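Local atomic coordinates of uncharacterized protein Y57A10A.28 (Caenorhabditis elegans, PDB entry 5EIK), a protein that forms a homotrimeric potassium channel of endoplasmic reticulum membranes, binds phosphatidylinositol 4,5-bisphosphate and may supply counter-ion current during calcium release. Residues 34-39 against 99-104; 67-72 against 172-177; 87-90 against 94-97. All blocks are in the same frame, centred on the assembly; numbering follows the deposited sequence.

Interaction 1 (34-39 against 99-104); sequences AHYVLT and SIVWYL. With CPL (1-palmitoyl-2-linoleoyl-sn-glycero-3-phosphocholine), chain C.
His35 O, one residue ahead of the pair Tyr36 and Val37 that meets Val101, takes two donors from Thr39: the backbone N and OG1, the latter at 2.9 Å from His35 O. The hydroxyl comes in from above the carbonyl plane, 44° out of it, and adds a side-chain bond to the helical one. Beside this bond, the contact proper is apolar. Val101 CG1, anti to its backbone N (chi1 165°), lies 3.6 Å from Val37 CG2 with the two side chains roughly perpendicular, and 3.8 Å from Tyr36 CB, while Val101 CG2 borders the edge of the Tyr36 ring. These residues join the first and third transmembrane helices (30-47 and 92-107) of the TRIC fold, and Val37 also rests on Ala117 of helix 112-117. Another side of helix 92-107 carries phosphatidylcholine: Tyr103 holds ester oxygen O2 over one ring face, with Tyr103 CZ 3.5 Å from CPL O2, and Ile100 CD1 meets palmitoyl carbon C21 at 3.9 Å. With an alanine at Tyr103, the glycerol carbon C3 and ester oxygen O2 would probably lose the flat surface they lie against, opening a gap beneath the lipid backbone.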
# COMPACT_ATOMS: atom_id res chain seq x y z
N ALA A 34 5.02 -20.60 -18.69
CA ALA A 34 3.61 -20.95 -18.66
C ALA A 34 2.88 -19.97 -17.75
O ALA A 34 1.81 -19.46 -18.10
CB ALA A 34 3.42 -22.39 -18.15
N HIS A 35 3.46 -19.72 -16.58
CA HIS A 35 2.87 -18.78 -15.64
C HIS A 35 2.82 -17.37 -16.25
O HIS A 35 1.80 -16.69 -16.19
CB HIS A 35 3.68 -18.78 -14.33
CG HIS A 35 3.33 -17.65 -13.41
ND1 HIS A 35 2.10 -17.53 -12.81
CD2 HIS A 35 4.05 -16.58 -13.01
CE1 HIS A 35 2.07 -16.43 -12.08
NE2 HIS A 35 3.25 -15.83 -12.19
N TYR A 36 3.92 -16.93 -16.87
CA TYR A 36 3.95 -15.61 -17.49
C TYR A 36 2.89 -15.48 -18.58
O TYR A 36 2.18 -14.48 -18.65
CB TYR A 36 5.32 -15.30 -18.10
CG TYR A 36 6.46 -15.34 -17.12
CD1 TYR A 36 6.30 -14.89 -15.81
CD2 TYR A 36 7.70 -15.85 -17.50
CE1 TYR A 36 7.35 -14.95 -14.90
CE2 TYR A 36 8.76 -15.91 -16.61
CZ TYR A 36 8.58 -15.46 -15.31
OH TYR A 36 9.63 -15.55 -14.44
N VAL A 37 2.80 -16.51 -19.44
CA VAL A 37 1.82 -16.50 -20.51
C VAL A 37 0.41 -16.36 -19.97
O VAL A 37 -0.35 -15.49 -20.41
CB VAL A 37 1.89 -17.79 -21.37
CG1 VAL A 37 0.75 -17.81 -22.38
CG2 VAL A 37 3.21 -17.84 -22.11
N LEU A 38 0.04 -17.19 -19.00
CA LEU A 38 -1.29 -17.11 -18.42
C LEU A 38 -1.52 -15.77 -17.73
O LEU A 38 -2.60 -15.18 -17.82
CB LEU A 38 -1.52 -18.28 -17.45
CG LEU A 38 -1.64 -19.65 -18.14
CD1 LEU A 38 -1.75 -20.79 -17.12
CD2 LEU A 38 -2.88 -19.64 -19.03
N THR A 39 -0.50 -15.26 -17.04
CA THR A 39 -0.63 -13.97 -16.37
C THR A 39 -0.89 -12.86 -17.41
O THR A 39 -1.76 -12.01 -17.21
CB THR A 39 0.66 -13.62 -15.57
OG1 THR A 39 0.85 -14.58 -14.52
CG2 THR A 39 0.57 -12.23 -14.96
N SER A 99 9.47 -10.44 -19.74
CA SER A 99 9.28 -9.36 -20.71
C SER A 99 9.13 -9.92 -22.13
O SER A 99 8.34 -9.40 -22.94
CB SER A 99 10.46 -8.40 -20.65
OG SER A 99 10.68 -7.98 -19.33
N ILE A 100 9.87 -10.98 -22.43
CA ILE A 100 9.79 -11.59 -23.76
C ILE A 100 8.40 -12.20 -23.97
O ILE A 100 7.78 -12.00 -25.02
CB ILE A 100 10.87 -12.65 -23.94
CG1 ILE A 100 12.23 -11.97 -24.05
CG2 ILE A 100 10.59 -13.48 -25.19
CD1 ILE A 100 13.40 -12.94 -24.06
N VAL A 101 7.91 -12.91 -22.97
CA VAL A 101 6.59 -13.51 -23.07
C VAL A 101 5.56 -12.40 -23.26
O VAL A 101 4.70 -12.49 -24.13
CB VAL A 101 6.23 -14.32 -21.80
CG1 VAL A 101 4.74 -14.62 -21.76
CG2 VAL A 101 7.03 -15.63 -21.78
N TRP A 102 5.66 -11.35 -22.45
CA TRP A 102 4.75 -10.21 -22.54
C TRP A 102 4.78 -9.61 -23.95
O TRP A 102 3.74 -9.30 -24.53
CB TRP A 102 5.10 -9.13 -21.51
CG TRP A 102 4.54 -7.79 -21.86
CD1 TRP A 102 3.25 -7.36 -21.70
CD2 TRP A 102 5.23 -6.73 -22.53
NE1 TRP A 102 3.09 -6.11 -22.23
CE2 TRP A 102 4.28 -5.69 -22.75
CE3 TRP A 102 6.55 -6.55 -22.97
CZ2 TRP A 102 4.62 -4.49 -23.39
CZ3 TRP A 102 6.89 -5.36 -23.62
CH2 TRP A 102 5.92 -4.34 -23.82
N TYR A 103 5.99 -9.43 -24.48
CA TYR A 103 6.13 -8.88 -25.82
C TYR A 103 5.44 -9.77 -26.85
O TYR A 103 4.73 -9.28 -27.74
CB TYR A 103 7.60 -8.74 -26.21
CG TYR A 103 7.77 -8.20 -27.60
CD1 TYR A 103 7.60 -6.85 -27.87
CD2 TYR A 103 8.03 -9.05 -28.68
CE1 TYR A 103 7.68 -6.35 -29.17
CE2 TYR A 103 8.11 -8.57 -29.97
CZ TYR A 103 7.94 -7.22 -30.21
OH TYR A 103 8.04 -6.73 -31.49
N LEU A 104 5.65 -11.07 -26.73
CA LEU A 104 5.06 -12.03 -27.65
C LEU A 104 3.53 -12.10 -27.51
O LEU A 104 2.83 -12.20 -28.51
CB LEU A 104 5.65 -13.42 -27.43
CG LEU A 104 7.14 -13.59 -27.75
CD1 LEU A 104 7.56 -15.01 -27.45
CD2 LEU A 104 7.39 -13.28 -29.21
C1 CPL C . 11.60 -4.29 -28.39
C2 CPL C . 11.81 -5.86 -28.46
C3 CPL C . 11.20 -6.59 -27.22
C4 CPL C . 7.65 -2.71 -28.13
C5 CPL C . 6.98 -1.49 -28.78
C6 CPL C . 5.22 -2.77 -30.29
C7 CPL C . 4.70 -0.58 -29.09
C8 CPL C . 5.98 -0.98 -30.46
C11 CPL C . 12.35 -7.35 -25.05
C12 CPL C . 13.78 -7.61 -24.50
C13 CPL C . 14.85 -7.93 -25.59
C14 CPL C . 15.51 -9.32 -25.43
C15 CPL C . 16.89 -9.47 -26.12
C16 CPL C . 17.80 -10.54 -25.41
C17 CPL C . 17.21 -11.95 -25.34
C18 CPL C . 17.81 -12.95 -26.41
C19 CPL C . 16.78 -13.90 -27.15
C20 CPL C . 16.69 -15.40 -26.72
C21 CPL C . 15.52 -15.76 -25.78
C22 CPL C . 14.28 -16.24 -26.55
C23 CPL C . 13.49 -17.37 -25.93
C24 CPL C . 11.97 -17.32 -26.25
C25 CPL C . 11.12 -17.71 -25.03
C26 CPL C . 9.66 -17.83 -25.41
C31 CPL C . 11.94 -7.19 -30.79
C32 CPL C . 13.09 -8.10 -30.34
C33 CPL C . 13.24 -9.36 -31.26
C34 CPL C . 14.66 -9.51 -31.84
C35 CPL C . 15.49 -10.64 -31.20
C36 CPL C . 16.95 -10.21 -30.92
C37 CPL C . 17.97 -11.34 -30.97
C38 CPL C . 19.22 -11.00 -31.75
C39 CPL C . 19.57 -12.18 -32.68
C40 CPL C . 19.89 -12.08 -34.00
C41 CPL C . 20.84 -11.03 -34.59
C42 CPL C . 22.28 -11.55 -34.43
C43 CPL C . 23.23 -10.87 -33.73
C44 CPL C . 23.24 -10.80 -32.21
C45 CPL C . 23.06 -9.40 -31.63
N CPL C . 5.59 -1.74 -29.28
O2 CPL C . 11.25 -6.34 -29.75
O3 CPL C . 12.19 -6.35 -26.17
O11 CPL C . 11.35 -7.96 -24.56
O31 CPL C . 11.60 -7.16 -31.99
O1P CPL C . 10.75 -2.30 -26.06
O2P CPL C . 10.24 -1.43 -28.37
O3P CPL C . 10.19 -3.98 -27.95
O4P CPL C . 8.41 -2.43 -26.92
P CPL C . 9.93 -2.51 -27.34

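Interaction 2 (67-72 against 172-177); sequences MLMSFA and IVEQLA. With PT5 ([(2R)-1-octadecanoyloxy-3-[oxidanyl-[(1R,2R,3S,4R,5R,6S)-2,3,6-tris(oxidanyl)-4,5-diphosphonooxy-cyclohexyl]oxy-phospho ryl]oxy-propan-2-yl] (8Z)-icosa-5,8,11,14-tetraenoate), chain B.
Leu68 meets Glu174 through its first methylene: Leu68 CB lies 3.3 Å from Glu174 OE2. The pair links two discontinuous transmembrane helices of the TRIC channel, helix 59-70 being part of the second and helix 167-177 part of the fifth. Beyond CB the leucine turns to lipid, its CD2 being 3.5 Å from C21 in the polyunsaturated tail of PT5, so that this one side chain touches both a carboxylate and an acyl chain. Met69 comes next and brings its own methylene to the same oxygen, with Met69 CG 3.3 Å from Glu174 OE2 and 3.7 Å from Glu174 OE1. Its chain bends at chi2 (-63°) and again at chi3, carrying the sulfur and CE off to one side. Glu174 reaches this place because its chain is extended past CG (chi2 179°), which sets the carboxylate among aliphatic carbons. Arg178 forms a salt bridge to OE1, and its charge would be expected to favour the ionised carboxylate in these buried surroundings. Past Ser70 the helix breaks. Phe71 departs from helical geometry (phi -122°) and takes the N-cap position of helix 72-81. Across the break Ala72 N keeps a weak bond to Met69 O, at 3.4 Å. On the facing helix, Ala177 CB rests 3.9 Å from PT5 C11, the carbonyl carbon of the stearoyl ester.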
# COMPACT_ATOMS: atom_id res chain seq x y z
N MET A 67 4.39 -7.23 -15.54
CA MET A 67 5.47 -7.63 -14.66
C MET A 67 4.96 -7.68 -13.21
O MET A 67 5.28 -8.60 -12.46
CB MET A 67 6.64 -6.65 -14.76
CG MET A 67 7.35 -6.67 -16.10
SD MET A 67 8.04 -8.30 -16.58
CE MET A 67 6.68 -8.97 -17.59
N LEU A 68 4.13 -6.70 -12.83
CA LEU A 68 3.61 -6.68 -11.47
C LEU A 68 2.80 -7.92 -11.16
O LEU A 68 2.89 -8.48 -10.07
CB LEU A 68 2.76 -5.43 -11.22
CG LEU A 68 3.51 -4.10 -11.19
CD1 LEU A 68 2.65 -3.06 -10.49
CD2 LEU A 68 4.83 -4.26 -10.46
N MET A 69 1.99 -8.34 -12.13
CA MET A 69 1.16 -9.52 -11.95
C MET A 69 1.99 -10.79 -12.05
O MET A 69 1.75 -11.76 -11.34
CB MET A 69 0.05 -9.54 -13.00
CG MET A 69 -1.04 -8.53 -12.77
SD MET A 69 -1.92 -8.84 -11.22
CE MET A 69 -2.83 -10.30 -11.68
N SER A 70 2.99 -10.79 -12.93
CA SER A 70 3.82 -11.96 -13.13
C SER A 70 4.62 -12.31 -11.90
O SER A 70 4.93 -13.48 -11.67
CB SER A 70 4.76 -11.75 -14.31
OG SER A 70 4.04 -11.85 -15.54
N PHE A 71 4.94 -11.30 -11.10
CA PHE A 71 5.74 -11.53 -9.90
C PHE A 71 5.03 -11.07 -8.63
O PHE A 71 5.67 -10.78 -7.61
CB PHE A 71 7.08 -10.80 -10.04
CG PHE A 71 7.92 -11.33 -11.17
CD1 PHE A 71 8.59 -12.54 -11.05
CD2 PHE A 71 7.99 -10.64 -12.37
CE1 PHE A 71 9.31 -13.07 -12.12
CE2 PHE A 71 8.71 -11.16 -13.45
CZ PHE A 71 9.37 -12.38 -13.33
N ALA A 72 3.71 -11.01 -8.70
CA ALA A 72 2.88 -10.56 -7.59
C ALA A 72 3.22 -11.21 -6.25
O ALA A 72 3.41 -10.53 -5.25
CB ALA A 72 1.41 -10.80 -7.92
N ILE A 172 -5.86 -5.59 -7.79
CA ILE A 172 -6.58 -4.44 -7.26
C ILE A 172 -5.74 -3.18 -7.44
O ILE A 172 -6.25 -2.13 -7.86
CB ILE A 172 -6.89 -4.63 -5.76
CG1 ILE A 172 -7.89 -5.78 -5.60
CG2 ILE A 172 -7.41 -3.32 -5.14
CD1 ILE A 172 -8.21 -6.11 -4.17
N VAL A 173 -4.45 -3.27 -7.11
CA VAL A 173 -3.56 -2.14 -7.26
C VAL A 173 -3.57 -1.64 -8.70
O VAL A 173 -3.64 -0.43 -8.94
CB VAL A 173 -2.10 -2.50 -6.88
CG1 VAL A 173 -1.19 -1.35 -7.26
CG2 VAL A 173 -2.01 -2.73 -5.38
N GLU A 174 -3.50 -2.56 -9.66
CA GLU A 174 -3.49 -2.19 -11.07
C GLU A 174 -4.80 -1.59 -11.58
O GLU A 174 -4.79 -0.72 -12.44
CB GLU A 174 -3.11 -3.39 -11.92
CG GLU A 174 -1.63 -3.55 -12.09
CD GLU A 174 -1.25 -4.75 -12.92
OE1 GLU A 174 -2.05 -5.14 -13.80
OE2 GLU A 174 -0.16 -5.30 -12.69
N GLN A 175 -5.92 -2.07 -11.05
CA GLN A 175 -7.21 -1.57 -11.48
C GLN A 175 -7.44 -0.17 -10.91
O GLN A 175 -8.21 0.62 -11.46
CB GLN A 175 -8.31 -2.52 -11.04
CG GLN A 175 -8.07 -3.94 -11.51
CD GLN A 175 -9.13 -4.91 -11.02
OE1 GLN A 175 -9.41 -5.00 -9.83
NE2 GLN A 175 -9.72 -5.66 -11.95
N LEU A 176 -6.76 0.13 -9.81
CA LEU A 176 -6.87 1.45 -9.21
C LEU A 176 -6.02 2.42 -10.04
O LEU A 176 -6.46 3.51 -10.38
CB LEU A 176 -6.38 1.41 -7.76
CG LEU A 176 -7.29 0.75 -6.72
CD1 LEU A 176 -6.54 0.62 -5.39
CD2 LEU A 176 -8.56 1.57 -6.56
N ALA A 177 -4.81 1.99 -10.37
CA ALA A 177 -3.90 2.80 -11.16
C ALA A 177 -4.42 3.00 -12.58
O ALA A 177 -4.13 4.02 -13.21
CB ALA A 177 -2.52 2.16 -11.18
O12 PT5 B . -0.37 8.64 -15.58
P1 PT5 B . -0.26 8.38 -14.08
O13 PT5 B . 1.24 7.68 -13.56
O11 PT5 B . -1.41 7.38 -13.47
O6 PT5 B . -1.85 11.92 -13.57
O1 PT5 B . -0.35 9.69 -13.19
C1 PT5 B . 0.31 10.90 -13.57
C6 PT5 B . -0.55 11.99 -12.98
C2 PT5 B . 1.78 11.03 -13.01
O2 PT5 B . 1.78 10.84 -11.59
C3 PT5 B . 2.35 12.45 -13.30
O3 PT5 B . 3.63 12.54 -12.68
C4 PT5 B . 1.47 13.54 -12.76
O4 PT5 B . 1.91 14.78 -13.23
P4 PT5 B . 2.52 15.89 -12.20
O41 PT5 B . 1.52 16.26 -10.99
O42 PT5 B . 2.87 17.26 -13.00
O43 PT5 B . 3.78 15.34 -11.59
C5 PT5 B . 0.00 13.40 -13.20
O5 PT5 B . -0.77 14.32 -12.43
P5 PT5 B . -1.36 15.61 -13.24
O52 PT5 B . -0.70 15.82 -14.67
O51 PT5 B . -3.03 15.46 -13.32
O53 PT5 B . -1.02 16.80 -12.13
C7 PT5 B . 1.38 7.15 -12.21
C8 PT5 B . 2.13 5.81 -12.34
C9 PT5 B . 1.20 4.56 -12.44
O16 PT5 B . 3.02 5.66 -11.16
C10 PT5 B . 4.35 5.87 -11.39
O17 PT5 B . 4.86 6.97 -11.46
O18 PT5 B . 1.63 3.54 -11.43
C11 PT5 B . 1.34 2.14 -11.56
O19 PT5 B . 1.10 1.54 -12.65
C12 PT5 B . 5.16 4.58 -11.53
C13 PT5 B . 6.39 4.39 -10.61
C14 PT5 B . 7.12 3.06 -10.93
C15 PT5 B . 6.83 1.95 -9.91
C16 PT5 B . 7.73 0.69 -10.10
C17 PT5 B . 6.97 -0.65 -9.85
C18 PT5 B . 7.79 -1.67 -9.04
C19 PT5 B . 7.31 -2.56 -8.30
C20 PT5 B . 6.47 -2.68 -7.01
C21 PT5 B . 4.95 -2.94 -7.21
C22 PT5 B . 4.14 -2.75 -5.92
C23 PT5 B . 3.06 -3.83 -5.72
C24 PT5 B . 3.09 -4.48 -4.32
C31 PT5 B . 1.34 1.42 -10.21
C32 PT5 B . 2.77 1.01 -9.76
C33 PT5 B . 2.80 0.39 -8.33
C34 PT5 B . 3.10 1.40 -7.19
C35 PT5 B . 3.06 0.90 -5.66
C36 PT5 B . 1.97 1.12 -4.84
C37 PT5 B . 1.61 0.05 -3.79
C38 PT5 B . 1.29 0.76 -2.57
C39 PT5 B . -0.02 0.97 -1.95
C40 PT5 B . -1.01 1.90 -2.57
C25 PT5 B . 1.98 -3.92 -3.40
C26 PT5 B . 2.15 -4.37 -1.93
C41 PT5 B . -2.24 1.30 -3.25
C42 PT5 B . -3.08 2.34 -3.99
C43 PT5 B . -2.69 2.51 -5.46

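Interaction 3 (87-90 against 94-97); sequences SPLK and DILL. With DMU (decyl-beta-D-maltopyranoside), chain J.
Leu89 and Ile95 lay their side chains aslant, and their terminal methyls meet, Leu89 CD2 being 3.8 Å from Ile95 CD1. The contact folds the connection, probably lumenal, back on the third transmembrane helix: residues 87-90 make a single 3-10 turn just ahead of helix 92-107, closed by a bond of 2.9 Å from Lys90 N to Ser87 O. The two side chains arrive in different ways. Leu89 starts out with its CB directed away from the helix, and its CD2 then comes back within reach of the isoleucine. Ile95 starts toward the turn and is bent at its second torsion (chi2 -54°), which folds CD1 over the turn while CG1 stays by the backbone, 3.9 Å from Leu89 CA. The isoleucine thus crosses the leucine at a slant, touching its main chain with CG1 and its methyl with CD1. Its CD1 also approaches Pro88 O at 4.1 Å, a loose van der Waals neighbour. Pro88 itself packs against Ser74, Phe75 and Cys78 of helix 72-81, which ties the turn to the second half of the broken second transmembrane helix. A neighbouring subunit adds Leu158 against Leu89 and Leu154 against Ile95, so the apolar pair also takes part in trimer packing. One residue further on, Leu96 faces a different environment. Its CG is anti to the backbone N (chi1 180°), and Leu96 CD2 lies near the hydroxyl oxygen O61 of the bound maltoside DMU, at a doubtfully short 3.1 Å.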
# COMPACT_ATOMS: atom_id res chain seq x y z
N SER A 87 13.19 -5.89 -4.84
CA SER A 87 13.99 -7.13 -4.88
C SER A 87 13.78 -8.07 -6.07
O SER A 87 14.73 -8.41 -6.77
CB SER A 87 13.79 -7.93 -3.59
OG SER A 87 14.23 -7.21 -2.46
N PRO A 88 12.53 -8.50 -6.30
CA PRO A 88 12.24 -9.41 -7.42
C PRO A 88 12.86 -9.04 -8.77
O PRO A 88 13.23 -9.92 -9.54
CB PRO A 88 10.72 -9.41 -7.46
CG PRO A 88 10.36 -9.26 -6.02
CD PRO A 88 11.30 -8.17 -5.56
N LEU A 89 12.96 -7.74 -9.04
CA LEU A 89 13.51 -7.25 -10.31
C LEU A 89 15.00 -7.50 -10.48
O LEU A 89 15.58 -7.12 -11.50
CB LEU A 89 13.25 -5.75 -10.44
CG LEU A 89 11.78 -5.33 -10.39
CD1 LEU A 89 11.70 -3.83 -10.56
CD2 LEU A 89 10.99 -6.04 -11.47
N LYS A 90 15.61 -8.14 -9.50
CA LYS A 90 17.03 -8.44 -9.54
C LYS A 90 17.26 -9.85 -10.09
O LYS A 90 18.40 -10.33 -10.16
CB LYS A 90 17.62 -8.30 -8.15
CG LYS A 90 17.55 -6.86 -7.61
CD LYS A 90 17.43 -6.84 -6.09
CE LYS A 90 18.57 -7.61 -5.43
NZ LYS A 90 18.25 -7.97 -4.02
N ASP A 94 14.70 -14.02 -14.97
CA ASP A 94 13.25 -14.06 -14.82
C ASP A 94 12.57 -12.88 -15.49
O ASP A 94 11.60 -13.05 -16.24
CB ASP A 94 12.84 -14.08 -13.35
CG ASP A 94 13.19 -15.38 -12.66
OD1 ASP A 94 13.29 -16.42 -13.35
OD2 ASP A 94 13.36 -15.35 -11.43
N ILE A 95 13.06 -11.68 -15.20
CA ILE A 95 12.48 -10.47 -15.77
C ILE A 95 12.60 -10.46 -17.28
O ILE A 95 11.68 -10.02 -17.98
CB ILE A 95 13.15 -9.21 -15.20
CG1 ILE A 95 13.01 -9.20 -13.68
CG2 ILE A 95 12.52 -7.96 -15.78
CD1 ILE A 95 11.59 -9.34 -13.20
N LEU A 96 13.72 -10.96 -17.79
CA LEU A 96 13.89 -11.00 -19.24
C LEU A 96 12.88 -11.95 -19.86
O LEU A 96 12.18 -11.59 -20.80
CB LEU A 96 15.30 -11.44 -19.62
CG LEU A 96 15.48 -11.49 -21.14
CD1 LEU A 96 15.25 -10.11 -21.75
CD2 LEU A 96 16.86 -11.94 -21.46
N LEU A 97 12.80 -13.17 -19.32
CA LEU A 97 11.86 -14.16 -19.84
C LEU A 97 10.43 -13.62 -19.75
O LEU A 97 9.63 -13.80 -20.68
CB LEU A 97 11.97 -15.48 -19.06
CG LEU A 97 11.02 -16.63 -19.46
CD1 LEU A 97 11.20 -16.99 -20.92
CD2 LEU A 97 11.26 -17.84 -18.59
C1 DMU J . 21.81 -11.62 -23.30
C2 DMU J . 20.95 -12.79 -23.82
C3 DMU J . 20.57 -13.74 -22.66
C4 DMU J . 19.98 -12.94 -21.46
O5 DMU J . 20.91 -11.92 -21.01
C6 DMU J . 21.10 -10.95 -22.08
O7 DMU J . 19.62 -14.65 -23.14
O16 DMU J . 21.89 -9.84 -21.55
C18 DMU J . 21.67 -8.60 -22.30
C19 DMU J . 20.19 -8.40 -22.70
C22 DMU J . 19.76 -6.99 -22.36
C25 DMU J . 18.40 -6.74 -23.00
C28 DMU J . 18.09 -5.25 -22.96
C31 DMU J . 17.05 -4.94 -24.03
C34 DMU J . 15.75 -4.53 -23.35
C37 DMU J . 14.86 -3.83 -24.36
C40 DMU J . 13.97 -2.82 -23.63
C43 DMU J . 14.13 -1.45 -24.29
O49 DMU J . 21.98 -10.69 -24.39
O55 DMU J . 21.71 -13.53 -24.79
C57 DMU J . 19.66 -13.87 -20.27
O61 DMU J . 18.79 -13.17 -19.36
C5 DMU J . 19.23 -16.95 -24.00
C7 DMU J . 18.17 -17.24 -22.93
C8 DMU J . 18.88 -17.70 -21.57
C9 DMU J . 19.87 -16.69 -21.15
O1 DMU J . 20.76 -16.30 -22.18
C10 DMU J . 20.21 -15.88 -23.41
O2 DMU J . 17.90 -17.82 -20.68
O3 DMU J . 18.61 -16.38 -25.12
O4 DMU J . 17.26 -18.23 -23.31
C11 DMU J . 20.63 -17.19 -19.91
O6 DMU J . 21.49 -16.18 -19.44

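The three contacts sit 13 to 15 Å apart, centre to centre, and Phe71 joins them: its CZ is 3.4 Å from Tyr36 OH of interaction 1, and its CE2 lies 3.4 Å from Ile95 CD1 of interaction 3. Interactions 1 and 2 also share a probable hydrogen bond, His35 NE2 to Ser70 O at 2.9 Å, where the second transmembrane helix breaks. Interactions 1 and 3 both use helix 92-107, and Tyr36 CE2 packs on Leu97 CG at 3.7 Å. Phosphatidylcholine touches both segments of that helix. Interaction 2 touches the phosphoinositide, its Met69 side chain about 6 Å from binding-site Gly168; the Leu89 side chain of interaction 3 is about 5 Å from a bound PT5.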